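Local coordinates for protein putative phosphatase (Bacteroides thetaiotaomicron, PDB 3KYA) that binds zinc ions and is a putative phosphatase, its substrate and reaction not established, at residues I183-I188 / V209-D214; E219-Y224 / I240-A245. All coordinates share one frame; numbering follows the deposited sequence.

Contact 1: residues I183-I188 / V209-D214. With EDO (1,2-ethanediol), chain B.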
loop_
_atom_site.group_PDB
_atom_site.type_symbol
_atom_site.label_atom_id
_atom_site.label_comp_id
_atom_site.label_asym_id
_atom_site.label_seq_id
_atom_site.Cartn_x
_atom_site.Cartn_y
_atom_site.Cartn_z
ATOM N N ILE A 183 3.797 -16.625 -44.129
ATOM C CA ILE A 183 3.348 -17.218 -42.848
ATOM C C ILE A 183 2.015 -17.933 -43.100
ATOM O O ILE A 183 1.127 -17.397 -43.771
ATOM C CB ILE A 183 3.297 -16.165 -41.708
ATOM C CG1 ILE A 183 4.728 -15.716 -41.393
ATOM C CG2 ILE A 183 2.645 -16.728 -40.445
ATOM C CD1 ILE A 183 4.860 -14.752 -40.208
ATOM N N PRO A 184 1.876 -19.176 -42.595
ATOM C CA PRO A 184 0.714 -20.021 -42.888
ATOM C C PRO A 184 -0.547 -19.792 -42.072
ATOM O O PRO A 184 -1.478 -20.599 -42.154
ATOM C CB PRO A 184 1.237 -21.424 -42.585
ATOM C CG PRO A 184 2.288 -21.242 -41.604
ATOM C CD PRO A 184 2.894 -19.897 -41.816
ATOM N N THR A 185 -0.598 -18.707 -41.310
ATOM C CA THR A 185 -1.748 -18.438 -40.477
ATOM C C THR A 185 -1.839 -16.953 -40.166
ATOM O O THR A 185 -0.868 -16.206 -40.358
ATOM C CB THR A 185 -1.635 -19.195 -39.130
ATOM O OG1 THR A 185 -2.779 -18.903 -38.321
ATOM C CG2 THR A 185 -0.387 -18.777 -38.383
ATOM N N ASN A 186 -3.016 -16.535 -39.704
ATOM C CA ASN A 186 -3.227 -15.152 -39.279
ATOM C C ASN A 186 -3.155 -15.022 -37.743
ATOM O O ASN A 186 -3.417 -13.948 -37.185
ATOM C CB ASN A 186 -4.530 -14.570 -39.866
ATOM C CG ASN A 186 -5.791 -15.287 -39.400
ATOM O OD1 ASN A 186 -5.783 -16.059 -38.450
ATOM N ND2 ASN A 186 -6.893 -15.005 -40.075
ATOM N N ARG A 187 -2.783 -16.117 -37.074
ATOM C CA ARG A 187 -2.648 -16.134 -35.617
ATOM C C ARG A 187 -1.225 -15.724 -35.222
ATOM O O ARG A 187 -0.389 -16.572 -34.916
ATOM C CB ARG A 187 -2.979 -17.521 -35.057
ATOM C CG ARG A 187 -4.383 -18.028 -35.390
ATOM C CD ARG A 187 -4.786 -19.128 -34.429
ATOM N NE ARG A 187 -4.899 -18.573 -33.082
ATOM C CZ ARG A 187 -4.952 -19.282 -31.959
ATOM N NH1 ARG A 187 -4.909 -20.599 -31.989
ATOM N NH2 ARG A 187 -5.042 -18.663 -30.797
ATOM N N ILE A 188 -0.963 -14.418 -35.226
ATOM C CA ILE A 188 0.351 -13.862 -34.881
ATOM C C ILE A 188 0.317 -13.538 -33.384
ATOM O O ILE A 188 -0.590 -12.852 -32.916
ATOM C CB ILE A 188 0.685 -12.616 -35.739
ATOM C CG1 ILE A 188 0.335 -12.848 -37.218
ATOM C CG2 ILE A 188 2.163 -12.198 -35.553
ATOM C CD1 ILE A 188 1.010 -14.067 -37.893
ATOM N N VAL A 209 9.229 -13.145 -34.678
ATOM C CA VAL A 209 7.783 -13.240 -34.636
ATOM C C VAL A 209 7.271 -14.649 -34.368
ATOM O O VAL A 209 7.567 -15.580 -35.132
ATOM C CB VAL A 209 7.187 -12.772 -35.982
ATOM C CG1 VAL A 209 5.666 -12.899 -35.978
ATOM C CG2 VAL A 209 7.622 -11.341 -36.288
ATOM N N ALA A 210 6.482 -14.790 -33.295
ATOM C CA ALA A 210 5.872 -16.067 -32.915
ATOM C C ALA A 210 4.448 -16.187 -33.472
ATOM O O ALA A 210 3.678 -15.217 -33.448
ATOM C CB ALA A 210 5.870 -16.235 -31.351
ATOM N N ILE A 211 4.098 -17.376 -33.975
ATOM C CA ILE A 211 2.772 -17.627 -34.530
ATOM C C ILE A 211 2.187 -18.905 -33.900
ATOM O O ILE A 211 2.939 -19.748 -33.433
ATOM C CB ILE A 211 2.783 -17.741 -36.075
ATOM C CG1 ILE A 211 3.514 -19.017 -36.537
ATOM C CG2 ILE A 211 3.402 -16.480 -36.691
ATOM C CD1 ILE A 211 3.354 -19.300 -38.004
ATOM N N ASP A 212 0.862 -19.029 -33.926
ATOM C CA ASP A 212 0.110 -20.130 -33.263
ATOM C C ASP A 212 -0.504 -21.018 -34.340
ATOM O O ASP A 212 -1.554 -20.696 -34.904
ATOM C CB ASP A 212 -0.967 -19.520 -32.358
ATOM C CG ASP A 212 -1.462 -20.475 -31.270
ATOM O OD1 ASP A 212 -1.417 -21.708 -31.467
ATOM O OD2 ASP A 212 -1.902 -19.962 -30.206
ATOM N N TYR A 213 0.140 -22.146 -34.619
ATOM C CA TYR A 213 -0.251 -22.981 -35.746
ATOM C C TYR A 213 -0.011 -24.464 -35.478
ATOM O O TYR A 213 0.906 -24.825 -34.744
ATOM C CB TYR A 213 0.563 -22.499 -36.965
ATOM C CG TYR A 213 0.348 -23.234 -38.273
ATOM C CD1 TYR A 213 -0.855 -23.140 -38.960
ATOM C CD2 TYR A 213 1.384 -23.961 -38.862
ATOM C CE1 TYR A 213 -1.046 -23.795 -40.173
ATOM C CE2 TYR A 213 1.202 -24.623 -40.067
ATOM C CZ TYR A 213 -0.012 -24.536 -40.720
ATOM O OH TYR A 213 -0.188 -25.194 -41.918
ATOM N N ASP A 214 -0.865 -25.309 -36.055
ATOM C CA ASP A 214 -0.752 -26.775 -35.925
ATOM C C ASP A 214 -1.214 -27.519 -37.196
ATOM O O ASP A 214 -1.598 -28.691 -37.130
ATOM C CB ASP A 214 -1.544 -27.269 -34.704
ATOM C CG ASP A 214 -3.040 -27.080 -34.855
ATOM O OD1 ASP A 214 -3.492 -26.677 -35.950
ATOM O OD2 ASP A 214 -3.769 -27.347 -33.880
HETATM C C1 EDO B . -3.911 -22.021 -28.145
HETATM O O1 EDO B . -3.931 -20.812 -28.926
HETATM C C2 EDO B . -3.242 -23.144 -28.931
HETATM O O2 EDO B . -1.820 -22.991 -28.934
HETATM O O HOH W 1 -3.240 -21.312 -36.824
#
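Ile188 and Ile211 form an antiparallel, non-hydrogen-bonded pair where strand 188-193 begins beside the end of strand 206-211, in a four-stranded antiparallel sheet consistent with a beta-propeller blade. Ile188 CD1 meets Ile211 CG2 at 3.6 Å, and Ile183 CG2 comes equally near Ile211 CD1 from the loop. Just past the pair, Asp212 N donates to Arg187 O (2.9 Å). Going outward along Arg187, CB, CG and CD all run past Asp212 O, with CB at 3.5 Å. A turn about CG-CD (chi3 65°) bends the chain and places NE, which forms a salt bridge with Asp159. The guanidinium then stacks on the Asp212 carboxylate, the planes 20° apart. NH2 is 3.4 Å from Asp212 OD2, but that oxygen sits above the guanidinium face, so the attraction is one of charge and no N-H points at it. NH2, and weakly NH1, instead bond ethanediol O1 near the plane, while ethanediol O2 donates to Asp212 OD1. On the loop side, Pro184 CG lies over a face of the Tyr213 ring, 4.0 Å from its centroid. An alanine in place of Tyr213 would probably leave that proline without its ring face and open a gap beside Thr185 CB. One water bridges the segments, donating to Asp212 O at 2.6 Å and hydrogen-bonded to Thr185 OG1.

Contact 2: residues E219-Y224 / I240-A245; sequences ESPSVY and IQLIAA. With ZN (zinc ion), chain C.
Strands 220-224 and 240-245 pair antiparallel through two classic beta bulges, Ser222 and Val223 sharing Ala244 and then Ile243 and Ala244 sharing Val223, with their axes at 132° and so well off strict antiparallel. They belong to strands 220-227 and 240-246, the last two of a four-stranded sheet consistent with a beta-propeller blade. Two carbonyls carry the pairing, each gripped twice. Ala244 O accepts from Ser222 N at 2.9 Å and from Val223 N at 3.0 Å, both donors tilted out of the carbonyl plane. Val223 O takes Ile243 N in plane at 2.9 Å, and Ala244 N from a tilted approach.

On the face that holds Pro221, Tyr224, Leu242 and Ala245, the Tyr224 ring takes Leu242 on one of its faces. With CG anti to the carbonyl carbon (chi1 -69°), the ring starts out beside the backbone N, and its CE2 comes up to Leu242 CB and CD1. In the Leu242 conformer described here, one of two modelled, CD1 lies 3.9 Å from the ring centroid, offset toward the rim. The same methyl meets Pro221 CB at 3.6 Å, the two side chains crossing at about a right angle, so it is wedged between proline and ring. Farther along, Ile240 CG1 approaches Tyr224 CD2 obliquely at 4.0 Å. Val223 and Ala244 occupy the other face, where Phe263 from the next sheet packs on both. Ser222 OG bonds Tyr246 N, just beyond the second segment.

Glu219 sets off away from the partner strand at CB, and its chain is extended beyond CG. Its carboxylate holds a zinc ion with both oxygens, OE1 at 2.4 Å and OE2 at 2.5 Å, and OE2 also accepts from Lys294 NZ.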
loop_
_atom_site.group_PDB
_atom_site.type_symbol
_atom_site.label_atom_id
_atom_site.label_comp_id
_atom_site.label_asym_id
_atom_site.label_seq_id
_atom_site.Cartn_x
_atom_site.Cartn_y
_atom_site.Cartn_z
ATOM N N GLU A 219 5.269 -30.624 -36.656
ATOM C CA GLU A 219 6.350 -30.069 -37.472
ATOM C C GLU A 219 5.858 -28.699 -37.993
ATOM O O GLU A 219 6.316 -28.201 -39.027
ATOM C CB GLU A 219 6.762 -31.012 -38.615
ATOM C CG GLU A 219 7.210 -32.359 -38.093
ATOM C CD GLU A 219 7.788 -33.284 -39.148
ATOM O OE1 GLU A 219 8.260 -32.819 -40.199
ATOM O OE2 GLU A 219 7.796 -34.493 -38.887
ATOM N N SER A 220 4.919 -28.108 -37.254
ATOM C CA SER A 220 4.294 -26.838 -37.614
ATOM C C SER A 220 5.142 -25.630 -37.199
ATOM O O SER A 220 5.648 -25.583 -36.081
ATOM C CB SER A 220 2.916 -26.721 -36.944
ATOM O OG SER A 220 2.013 -27.737 -37.353
ATOM N N PRO A 221 5.294 -24.636 -38.096
ATOM C CA PRO A 221 6.023 -23.409 -37.753
ATOM C C PRO A 221 5.596 -22.746 -36.439
ATOM O O PRO A 221 4.409 -22.734 -36.091
ATOM C CB PRO A 221 5.706 -22.498 -38.935
ATOM C CG PRO A 221 5.693 -23.457 -40.087
ATOM C CD PRO A 221 5.069 -24.725 -39.552
ATOM N N SER A 222 6.591 -22.246 -35.712
ATOM C CA SER A 222 6.399 -21.558 -34.445
ATOM C C SER A 222 6.975 -20.152 -34.437
ATOM O O SER A 222 6.308 -19.230 -33.970
ATOM C CB SER A 222 7.054 -22.347 -33.317
ATOM O OG SER A 222 6.425 -23.600 -33.167
ATOM N N VAL A 223 8.211 -19.996 -34.914
ATOM C CA VAL A 223 8.899 -18.699 -34.885
ATOM C C VAL A 223 9.634 -18.364 -36.197
ATOM O O VAL A 223 10.372 -19.188 -36.753
ATOM C CB VAL A 223 9.948 -18.636 -33.737
ATOM C CG1 VAL A 223 10.494 -17.204 -33.571
ATOM C CG2 VAL A 223 9.376 -19.184 -32.395
ATOM N N TYR A 224 9.429 -17.133 -36.664
ATOM C CA TYR A 224 10.106 -16.609 -37.842
ATOM C C TYR A 224 11.022 -15.460 -37.441
ATOM O O TYR A 224 10.834 -14.827 -36.385
ATOM C CB TYR A 224 9.094 -16.113 -38.885
ATOM C CG TYR A 224 8.288 -17.202 -39.558
ATOM C CD1 TYR A 224 7.151 -17.733 -38.956
ATOM C CD2 TYR A 224 8.658 -17.704 -40.802
ATOM C CE1 TYR A 224 6.409 -18.736 -39.576
ATOM C CE2 TYR A 224 7.916 -18.719 -41.419
ATOM C CZ TYR A 224 6.795 -19.222 -40.797
ATOM O OH TYR A 224 6.056 -20.226 -41.398
ATOM N N ILE A 240 12.709 -13.019 -44.814
ATOM C CA ILE A 240 12.020 -13.717 -43.721
ATOM C C ILE A 240 12.385 -15.208 -43.762
ATOM O O ILE A 240 12.346 -15.826 -44.827
ATOM C CB ILE A 240 10.481 -13.492 -43.765
ATOM C CG1 ILE A 240 9.774 -14.305 -42.675
ATOM C CG2 ILE A 240 9.896 -13.846 -45.133
ATOM C CD1 ILE A 240 8.318 -13.920 -42.479
ATOM N N GLN A 241 12.775 -15.761 -42.611
ATOM C CA GLN A 241 13.168 -17.163 -42.511
ATOM C C GLN A 241 12.510 -17.854 -41.313
ATOM O O GLN A 241 12.281 -17.225 -40.266
ATOM C CB GLN A 241 14.693 -17.284 -42.376
ATOM C CG GLN A 241 15.506 -16.642 -43.510
ATOM C CD GLN A 241 15.293 -17.310 -44.853
ATOM O OE1 GLN A 241 14.905 -18.477 -44.920
ATOM N NE2 GLN A 241 15.554 -16.579 -45.929
ATOM N N LEU A 242 12.205 -19.140 -41.485
ATOM C CA LEU A 242 11.645 -19.970 -40.429
ATOM C C LEU A 242 12.799 -20.382 -39.530
ATOM O O LEU A 242 13.788 -20.942 -40.009
ATOM C CB LEU A 242 10.964 -21.204 -41.028
ATOM C CG LEU A 242 10.341 -22.210 -40.062
ATOM C CD1 LEU A 242 9.204 -21.567 -39.248
ATOM C CD2 LEU A 242 9.842 -23.448 -40.817
ATOM N N ILE A 243 12.688 -20.106 -38.232
ATOM C CA ILE A 243 13.777 -20.432 -37.309
ATOM C C ILE A 243 13.437 -21.572 -36.323
ATOM O O ILE A 243 14.344 -22.219 -35.795
ATOM C CB ILE A 243 14.259 -19.161 -36.553
ATOM C CG1 ILE A 243 15.671 -19.355 -35.999
ATOM C CG2 ILE A 243 13.281 -18.777 -35.448
ATOM C CD1 ILE A 243 16.244 -18.108 -35.353
ATOM N N ALA A 244 12.150 -21.810 -36.070
ATOM C CA ALA A 244 11.725 -22.890 -35.173
ATOM C C ALA A 244 10.327 -23.380 -35.530
ATOM O O ALA A 244 9.429 -22.586 -35.825
ATOM C CB ALA A 244 11.784 -22.445 -33.714
ATOM N N ALA A 245 10.158 -24.699 -35.510
ATOM C CA ALA A 245 8.880 -25.329 -35.807
ATOM C C ALA A 245 8.601 -26.513 -34.881
ATOM O O ALA A 245 9.346 -27.498 -34.898
ATOM C CB ALA A 245 8.842 -25.811 -37.262
HETATM ZN ZN ZN C . 9.551 -34.852 -40.612
#

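Contacts 1 and 2 lie in one four-stranded antiparallel sheet, strands 188-193, 206-211, 220-227 and 240-246 in chain order, with centres about 9 Å apart. They come in series: contact 1 closes before contact 2 opens, and strand 206-211 and strand 220-227, neighbours both in sequence and in the sheet, join them. Probable backbone hydrogen bonds link Val209 O to Tyr224 N and Ser222 O to Ile211 N. Side chains continue the junction, with Pro184 and Ile211 of contact 1 packing on Tyr224 of contact 2. Together they span the sheet from one edge strand to the other, a simple up-and-down meander expected of a propeller blade.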